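Local coordinates for Lin2891 protein (Listeria innocua, PDB 3DB0) that probably binds flavin mononucleotide and acts as an oxidoreductase, as a putative member of the pyridoxamine 5'-phosphate oxidase family, at residues B[68-71]-B[76-79]; B[29-34]-B[55-60]; B[35-40]-B[64-69]. All coordinates share one frame; numbering follows the deposited sequence.

In the fold
Following the chain from its N terminus, strand 29-40 supplies the first partner of two contacts. Interaction 2 closes a loop by joining residues 29-34 to helix 53-60, on the same face of strand 29-40 that bears Phe37. Interaction 3 crosses it: its first segment lies inside that loop, while its second, 64-69, comes after the helix, and it brings strands 29-40 and 63-68 together through the barrel core. Interaction 1 starts where interaction 3 ends, sharing Ile68 and Gly69, and closes the short loop to strand 77-86. Interactions 2 and 3 touch through Val58 and Val64, and all three contacts reach the same sheet and the second subunit.

Interaction 1: residues B[68-71]-B[76-79]; sequences IGYD and AFLE
Ile68 and Leu78 pair where the antiparallel strands 63-68 and 77-86 run into the loop that joins them, the end of a beta hairpin in the six-stranded barrel of this FMN-binding-type fold. They form a hydrogen-bonded pair. Leu78 N donates to Ile68 O at 2.9 Å in a nearly straight bond (N-H...O 167°), and the return bond from Ile68 N to Leu78 O measures 3.1 Å. The two side chains lie side by side on one face of the sheet, where Ile68 CG2 reaches Leu78 CB at 4.0 Å, and helix 6-16 covers both through Leu14.

Phe77 projects on the other side of this ladder. With chi1 at 62° its CG sits between the backbone N and the carbonyl carbon, which sets the ring alongside Tyr70, while Phe77 CB packs at 3.4 Å against Ile68 O. The Tyr70 ring turns its edge to the face of Phe77 in a T-shaped pair, with planes at 76° and centroids 5.5 Å apart. The touching is done by Tyr70 CD1, which lies 3.8 Å from Phe77 CD1 and equally near CE1. Tyr34 of the second subunit stacks on Tyr70 and meets Phe77 edge-to-face, so this aromatic cluster extends across the subunit interface.

Gly69 takes the chain out of the strand with a positive phi, and its carbonyl carbon packs against Phe77 CB. Beyond it the two chains separate, and a water lies between the carbonyls of Gly69 and Ala76. Its approach to Ala76 O is too short for a bond there to be more than doubtful, but it donates soundly to Gly69 O at 2.8 Å.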
# COMPACT_ATOMS: atom_id res chain seq x y z
N ILE B 68 -4.94 -3.81 -12.20
CA ILE B 68 -3.91 -3.56 -11.21
C ILE B 68 -2.77 -2.80 -11.79
O ILE B 68 -2.33 -3.03 -12.91
CB ILE B 68 -3.43 -4.90 -10.48
CG1 ILE B 68 -2.35 -4.62 -9.39
CG2 ILE B 68 -2.87 -5.93 -11.47
CD1 ILE B 68 -2.36 -5.65 -8.29
N GLY B 69 -2.33 -1.78 -11.04
CA GLY B 69 -1.14 -1.03 -11.40
C GLY B 69 -1.33 0.42 -11.80
O GLY B 69 -0.37 1.13 -11.99
N TYR B 70 -2.58 0.87 -11.83
CA TYR B 70 -2.90 2.23 -12.22
C TYR B 70 -2.66 3.23 -11.05
O TYR B 70 -3.46 3.34 -10.14
CB TYR B 70 -4.32 2.28 -12.80
CG TYR B 70 -4.73 3.63 -13.30
CD1 TYR B 70 -4.68 3.93 -14.65
CD2 TYR B 70 -5.09 4.64 -12.40
CE1 TYR B 70 -5.00 5.19 -15.11
CE2 TYR B 70 -5.41 5.91 -12.85
CZ TYR B 70 -5.37 6.17 -14.22
OH TYR B 70 -5.71 7.41 -14.67
N ASP B 71 -1.54 3.94 -11.12
CA ASP B 71 -1.12 4.90 -10.09
C ASP B 71 -1.53 6.34 -10.44
O ASP B 71 -1.96 7.12 -9.59
CB ASP B 71 0.40 4.88 -9.96
CG ASP B 71 0.91 3.57 -9.46
OD1 ASP B 71 0.21 2.99 -8.64
OD2 ASP B 71 1.99 3.12 -9.89
N ALA B 76 1.63 2.47 -16.71
CA ALA B 76 1.33 1.26 -17.49
C ALA B 76 0.70 0.36 -16.42
O ALA B 76 1.15 0.33 -15.26
CB ALA B 76 2.57 0.62 -18.02
N PHE B 77 -0.35 -0.34 -16.79
CA PHE B 77 -1.04 -1.19 -15.84
C PHE B 77 -1.51 -2.45 -16.52
O PHE B 77 -1.31 -2.62 -17.72
CB PHE B 77 -2.19 -0.47 -15.13
CG PHE B 77 -3.26 -0.00 -16.04
CD1 PHE B 77 -3.12 1.19 -16.72
CD2 PHE B 77 -4.40 -0.78 -16.24
CE1 PHE B 77 -4.11 1.61 -17.60
CE2 PHE B 77 -5.38 -0.36 -17.11
CZ PHE B 77 -5.24 0.84 -17.78
N LEU B 78 -2.10 -3.33 -15.74
CA LEU B 78 -2.52 -4.61 -16.22
C LEU B 78 -4.01 -4.82 -16.19
O LEU B 78 -4.70 -4.43 -15.24
CB LEU B 78 -1.89 -5.74 -15.36
CG LEU B 78 -0.36 -5.83 -15.28
CD1 LEU B 78 0.06 -6.90 -14.17
CD2 LEU B 78 0.17 -6.12 -16.67
N GLU B 79 -4.46 -5.45 -17.27
CA GLU B 79 -5.81 -5.98 -17.34
C GLU B 79 -5.65 -7.51 -17.42
O GLU B 79 -5.05 -8.05 -18.35
CB GLU B 79 -6.59 -5.43 -18.53
CG GLU B 79 -7.85 -6.18 -18.68
CD GLU B 79 -8.68 -5.82 -19.90
OE1 GLU B 79 -8.42 -4.83 -20.60
OE2 GLU B 79 -9.63 -6.57 -20.15
O HOH W 1 2.14 0.55 -12.99

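Interaction 2: residues B[29-34]-B[55-60]; sequences FPHARY and TEEVRR
A two-pronged salt bridge between Arg33 and Glu57 fastens helix 53-60 to strand 29-40 of the barrel. The guanidinium approaches end-on: Arg33 NH1 donates to Glu57 OE1 at 3.0 Å, and Arg33 NH2 donates to Glu57 OE2 at 2.9 Å. Both bonds are nearly straight, and both carboxylate oxygens are met on their syn sides. The acid lies close to the guanidinium plane, although the two flat groups are twisted by 27°. An Arg33 chain extended from CG to NE (chi2 174°) carries the charge out from the strand to meet Glu57, which comes from the opposite direction.

The same carboxylate also covers His31, two residues back on the same side of the strand. Glu57 OE2 sits over one face of the imidazole near its rim, 3.5 Å from His31 CD2, with the carboxylate and ring planes only 18° apart. His31 thus offers a surface rather than a hydrogen bond to the acid, and its NE2 is bonded to Gln26 OE1. Ser24 OG provides a second partner for Glu57 OE1, and together these bonds should fix the rotation of the carboxylate.

Around this cluster, Arg33 also packs on Pro53 and Lys54 at the start of the helix. Thr55 and Val58 of the helix rest on Leu86 and Ala84 of strand 77-86, while on the other face of strand 29-40 Ala32 packs beside Val21 and Thr23 of the neighbouring strand 19-26.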
# COMPACT_ATOMS: atom_id res chain seq x y z
N PHE B 29 -25.12 -9.02 -13.26
CA PHE B 29 -24.52 -7.80 -12.67
C PHE B 29 -23.02 -7.86 -12.41
O PHE B 29 -22.53 -8.81 -11.79
CB PHE B 29 -25.20 -7.47 -11.38
CG PHE B 29 -26.65 -7.15 -11.51
CD1 PHE B 29 -27.60 -8.17 -11.55
CD2 PHE B 29 -27.08 -5.83 -11.60
CE1 PHE B 29 -28.97 -7.87 -11.69
CE2 PHE B 29 -28.43 -5.52 -11.73
CZ PHE B 29 -29.38 -6.55 -11.78
N PRO B 30 -22.29 -6.81 -12.84
CA PRO B 30 -20.89 -6.77 -12.49
C PRO B 30 -20.75 -6.25 -11.04
O PRO B 30 -21.58 -5.47 -10.56
CB PRO B 30 -20.30 -5.78 -13.51
CG PRO B 30 -21.39 -4.88 -13.82
CD PRO B 30 -22.63 -5.74 -13.81
N HIS B 31 -19.76 -6.73 -10.33
CA HIS B 31 -19.44 -6.17 -9.03
C HIS B 31 -17.96 -5.82 -9.07
O HIS B 31 -17.14 -6.68 -9.35
CB HIS B 31 -19.69 -7.17 -7.90
CG HIS B 31 -21.14 -7.46 -7.67
ND1 HIS B 31 -21.93 -6.67 -6.86
CD2 HIS B 31 -21.95 -8.42 -8.15
CE1 HIS B 31 -23.16 -7.14 -6.85
NE2 HIS B 31 -23.21 -8.20 -7.62
N ALA B 32 -17.62 -4.57 -8.83
CA ALA B 32 -16.21 -4.20 -8.80
C ALA B 32 -15.86 -3.83 -7.38
O ALA B 32 -16.59 -3.10 -6.72
CB ALA B 32 -15.92 -3.02 -9.75
N ARG B 33 -14.71 -4.32 -6.93
CA ARG B 33 -14.23 -4.01 -5.60
C ARG B 33 -12.73 -3.88 -5.55
O ARG B 33 -12.02 -4.57 -6.26
CB ARG B 33 -14.62 -5.11 -4.61
CG ARG B 33 -16.09 -5.48 -4.59
CD ARG B 33 -16.33 -6.66 -3.69
NE ARG B 33 -17.75 -7.03 -3.55
CZ ARG B 33 -18.38 -7.93 -4.30
NH1 ARG B 33 -17.75 -8.52 -5.28
NH2 ARG B 33 -19.66 -8.20 -4.08
N TYR B 34 -12.27 -2.99 -4.69
CA TYR B 34 -10.85 -2.81 -4.46
C TYR B 34 -10.43 -3.82 -3.42
O TYR B 34 -11.15 -4.10 -2.46
CB TYR B 34 -10.49 -1.44 -3.93
CG TYR B 34 -10.41 -0.39 -4.98
CD1 TYR B 34 -9.32 -0.30 -5.80
CD2 TYR B 34 -11.46 0.49 -5.20
CE1 TYR B 34 -9.24 0.66 -6.78
CE2 TYR B 34 -11.39 1.45 -6.21
CZ TYR B 34 -10.30 1.53 -6.97
OH TYR B 34 -10.22 2.45 -7.98
N THR B 55 -16.95 -14.21 -2.45
CA THR B 55 -16.66 -15.62 -2.41
C THR B 55 -17.75 -16.44 -3.09
O THR B 55 -17.45 -17.37 -3.84
CB THR B 55 -16.55 -16.14 -0.97
OG1 THR B 55 -15.49 -15.43 -0.32
CG2 THR B 55 -16.31 -17.66 -0.95
N GLU B 56 -19.01 -16.13 -2.81
CA GLU B 56 -20.12 -16.82 -3.45
C GLU B 56 -20.21 -16.51 -4.94
O GLU B 56 -20.61 -17.35 -5.75
CB GLU B 56 -21.47 -16.53 -2.75
CG GLU B 56 -22.65 -17.34 -3.31
CD GLU B 56 -22.49 -18.84 -3.15
OE1 GLU B 56 -21.69 -19.27 -2.30
OE2 GLU B 56 -23.18 -19.59 -3.87
N GLU B 57 -19.85 -15.28 -5.31
CA GLU B 57 -19.86 -14.93 -6.71
C GLU B 57 -18.92 -15.84 -7.51
O GLU B 57 -19.29 -16.40 -8.55
CB GLU B 57 -19.50 -13.46 -6.90
CG GLU B 57 -20.63 -12.55 -6.51
CD GLU B 57 -20.17 -11.14 -6.18
OE1 GLU B 57 -19.08 -10.80 -6.60
OE2 GLU B 57 -20.87 -10.39 -5.47
N VAL B 58 -17.69 -15.96 -6.99
CA VAL B 58 -16.63 -16.81 -7.58
C VAL B 58 -17.01 -18.31 -7.66
O VAL B 58 -16.70 -18.98 -8.65
CB VAL B 58 -15.30 -16.59 -6.80
CG1 VAL B 58 -14.34 -17.70 -7.02
CG2 VAL B 58 -14.70 -15.22 -7.23
N ARG B 59 -17.69 -18.82 -6.62
CA ARG B 59 -18.12 -20.18 -6.59
C ARG B 59 -19.06 -20.44 -7.73
O ARG B 59 -19.01 -21.49 -8.30
CB ARG B 59 -18.89 -20.55 -5.31
CG ARG B 59 -18.03 -20.56 -4.05
CD ARG B 59 -18.70 -21.32 -2.88
NE ARG B 59 -17.94 -21.13 -1.64
CZ ARG B 59 -18.27 -20.24 -0.68
NH1 ARG B 59 -19.37 -19.49 -0.80
NH2 ARG B 59 -17.52 -20.13 0.41
N ARG B 60 -19.91 -19.47 -8.05
CA ARG B 60 -20.95 -19.64 -9.05
C ARG B 60 -20.54 -19.20 -10.46
O ARG B 60 -21.15 -19.61 -11.45
CB ARG B 60 -22.21 -18.89 -8.62
CG ARG B 60 -22.82 -19.45 -7.36
CD ARG B 60 -23.66 -18.47 -6.58
NE ARG B 60 -25.08 -18.57 -6.84
CZ ARG B 60 -26.01 -18.32 -5.93
NH1 ARG B 60 -25.66 -18.00 -4.69
NH2 ARG B 60 -27.30 -18.43 -6.23

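Interaction 3: residues B[35-40]-B[64-69]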
# COMPACT_ATOMS: atom_id res chain seq x y z
N MSE B 35 -9.29 -4.44 -3.65
CA MSE B 35 -8.77 -5.35 -2.64
C MSE B 35 -7.28 -5.66 -2.83
O MSE B 35 -6.64 -5.25 -3.80
CB MSE B 35 -9.59 -6.64 -2.59
CG MSE B 35 -9.50 -7.44 -3.91
SE MSE B 35 -10.73 -8.89 -4.07
CE MSE B 35 -12.34 -7.75 -4.23
N THR B 36 -6.77 -6.38 -1.84
CA THR B 36 -5.35 -6.76 -1.78
C THR B 36 -5.16 -8.05 -2.53
O THR B 36 -5.97 -9.01 -2.40
CB THR B 36 -4.88 -6.88 -0.31
OG1 THR B 36 -5.11 -5.64 0.30
CG2 THR B 36 -3.35 -7.23 -0.18
N PHE B 37 -4.13 -8.00 -3.36
CA PHE B 37 -3.64 -9.10 -4.15
C PHE B 37 -2.20 -9.44 -3.82
O PHE B 37 -1.33 -8.58 -3.90
CB PHE B 37 -3.72 -8.79 -5.64
CG PHE B 37 -5.13 -8.66 -6.15
CD1 PHE B 37 -5.85 -9.79 -6.58
CD2 PHE B 37 -5.78 -7.45 -6.13
CE1 PHE B 37 -7.15 -9.67 -7.04
CE2 PHE B 37 -7.10 -7.35 -6.56
CZ PHE B 37 -7.78 -8.46 -7.00
N LEU B 38 -1.96 -10.71 -3.48
CA LEU B 38 -0.60 -11.27 -3.41
C LEU B 38 -0.41 -12.02 -4.73
O LEU B 38 -1.38 -12.34 -5.45
CB LEU B 38 -0.47 -12.26 -2.22
CG LEU B 38 -0.83 -11.57 -0.88
CD1 LEU B 38 -0.53 -12.38 0.36
CD2 LEU B 38 -0.03 -10.32 -0.78
N HIS B 39 0.83 -12.31 -5.11
CA HIS B 39 1.05 -13.12 -6.29
C HIS B 39 2.23 -14.05 -6.07
O HIS B 39 3.08 -13.85 -5.23
CB HIS B 39 1.32 -12.25 -7.52
CG HIS B 39 2.64 -11.57 -7.43
ND1 HIS B 39 3.74 -12.00 -8.14
CD2 HIS B 39 3.08 -10.59 -6.60
CE1 HIS B 39 4.78 -11.27 -7.79
NE2 HIS B 39 4.40 -10.41 -6.86
N ASP B 40 2.20 -15.10 -6.84
CA ASP B 40 3.20 -16.10 -6.91
C ASP B 40 3.37 -16.27 -8.40
O ASP B 40 2.59 -16.96 -9.09
CB ASP B 40 2.73 -17.42 -6.31
CG ASP B 40 3.76 -18.54 -6.54
OD1 ASP B 40 4.95 -18.20 -6.55
OD2 ASP B 40 3.40 -19.71 -6.73
N VAL B 64 -13.36 -13.77 -13.81
CA VAL B 64 -13.03 -12.50 -13.16
C VAL B 64 -12.11 -11.69 -14.03
O VAL B 64 -11.41 -12.22 -14.90
CB VAL B 64 -12.43 -12.70 -11.76
CG1 VAL B 64 -13.46 -13.42 -10.83
CG2 VAL B 64 -11.11 -13.49 -11.81
N CYS B 65 -12.18 -10.38 -13.84
CA CYS B 65 -11.30 -9.47 -14.49
C CYS B 65 -10.59 -8.65 -13.40
O CYS B 65 -11.26 -8.04 -12.56
CB CYS B 65 -12.09 -8.54 -15.42
SG CYS B 65 -10.99 -7.33 -16.29
N VAL B 66 -9.25 -8.60 -13.41
CA VAL B 66 -8.48 -7.74 -12.45
C VAL B 66 -7.74 -6.60 -13.16
O VAL B 66 -7.13 -6.80 -14.20
CB VAL B 66 -7.46 -8.57 -11.65
CG1 VAL B 66 -6.70 -7.69 -10.62
CG2 VAL B 66 -8.17 -9.71 -10.95
N LEU B 67 -7.87 -5.41 -12.60
CA LEU B 67 -7.13 -4.25 -13.02
C LEU B 67 -6.21 -3.94 -11.86
O LEU B 67 -6.64 -3.84 -10.70
CB LEU B 67 -8.01 -3.03 -13.30
CG LEU B 67 -8.98 -3.10 -14.49
CD1 LEU B 67 -9.70 -1.76 -14.62
CD2 LEU B 67 -8.17 -3.35 -15.68
N ILE B 68 -4.94 -3.81 -12.20
CA ILE B 68 -3.91 -3.56 -11.21
C ILE B 68 -2.77 -2.80 -11.79
O ILE B 68 -2.33 -3.03 -12.91
CB ILE B 68 -3.43 -4.90 -10.48
CG1 ILE B 68 -2.35 -4.62 -9.39
CG2 ILE B 68 -2.87 -5.93 -11.47
CD1 ILE B 68 -2.36 -5.65 -8.29
N GLY B 69 -2.33 -1.78 -11.04
CA GLY B 69 -1.14 -1.03 -11.40
C GLY B 69 -1.33 0.42 -11.80
O GLY B 69 -0.37 1.13 -11.99
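Phe37 is held by backbone hydrogen bonding to Gln18 just before strand 19-26, and its side chain meets Val66 inside the barrel. No hydrogen bond joins segments 35-40 and 64-69. They belong to strands that are not neighbours in the sheet, and their contact is wholly apolar, made across the barrel interior close to the centre of the chain.

The phenyl ring and the valine come from opposite directions. Val66 CG1 stands over one face of the Phe37 ring in a CH-pi contact, 4.1 Å from the centroid and 22° off the ring normal. This displacement puts the methyl nearer the far end of the ring, 3.9 Å from Phe37 CZ. Val66 CG2 lies on the same side of the ring plane but beyond the rim, 4.0 Å from Phe37 CE1, so CG1 covers the face and CG2 flanks it.

Leu22 and Ile118 touch both Phe37 and Val66, and Leu44 and Thr46 of strand 43-49 add to the packing around the phenylalanine. Phe37 itself occupies the short break in strand 29-40; just before it, Thr36 N is hydrogen-bonded to Asp103 of the third subunit.

Ile68 makes the remaining contact. Its CG1 branch runs out opposite the backbone N (chi1 -178°) and continues extended toward the base of the phenylalanine, bringing Ile68 CD1 to 4.3 Å from Phe37 CB.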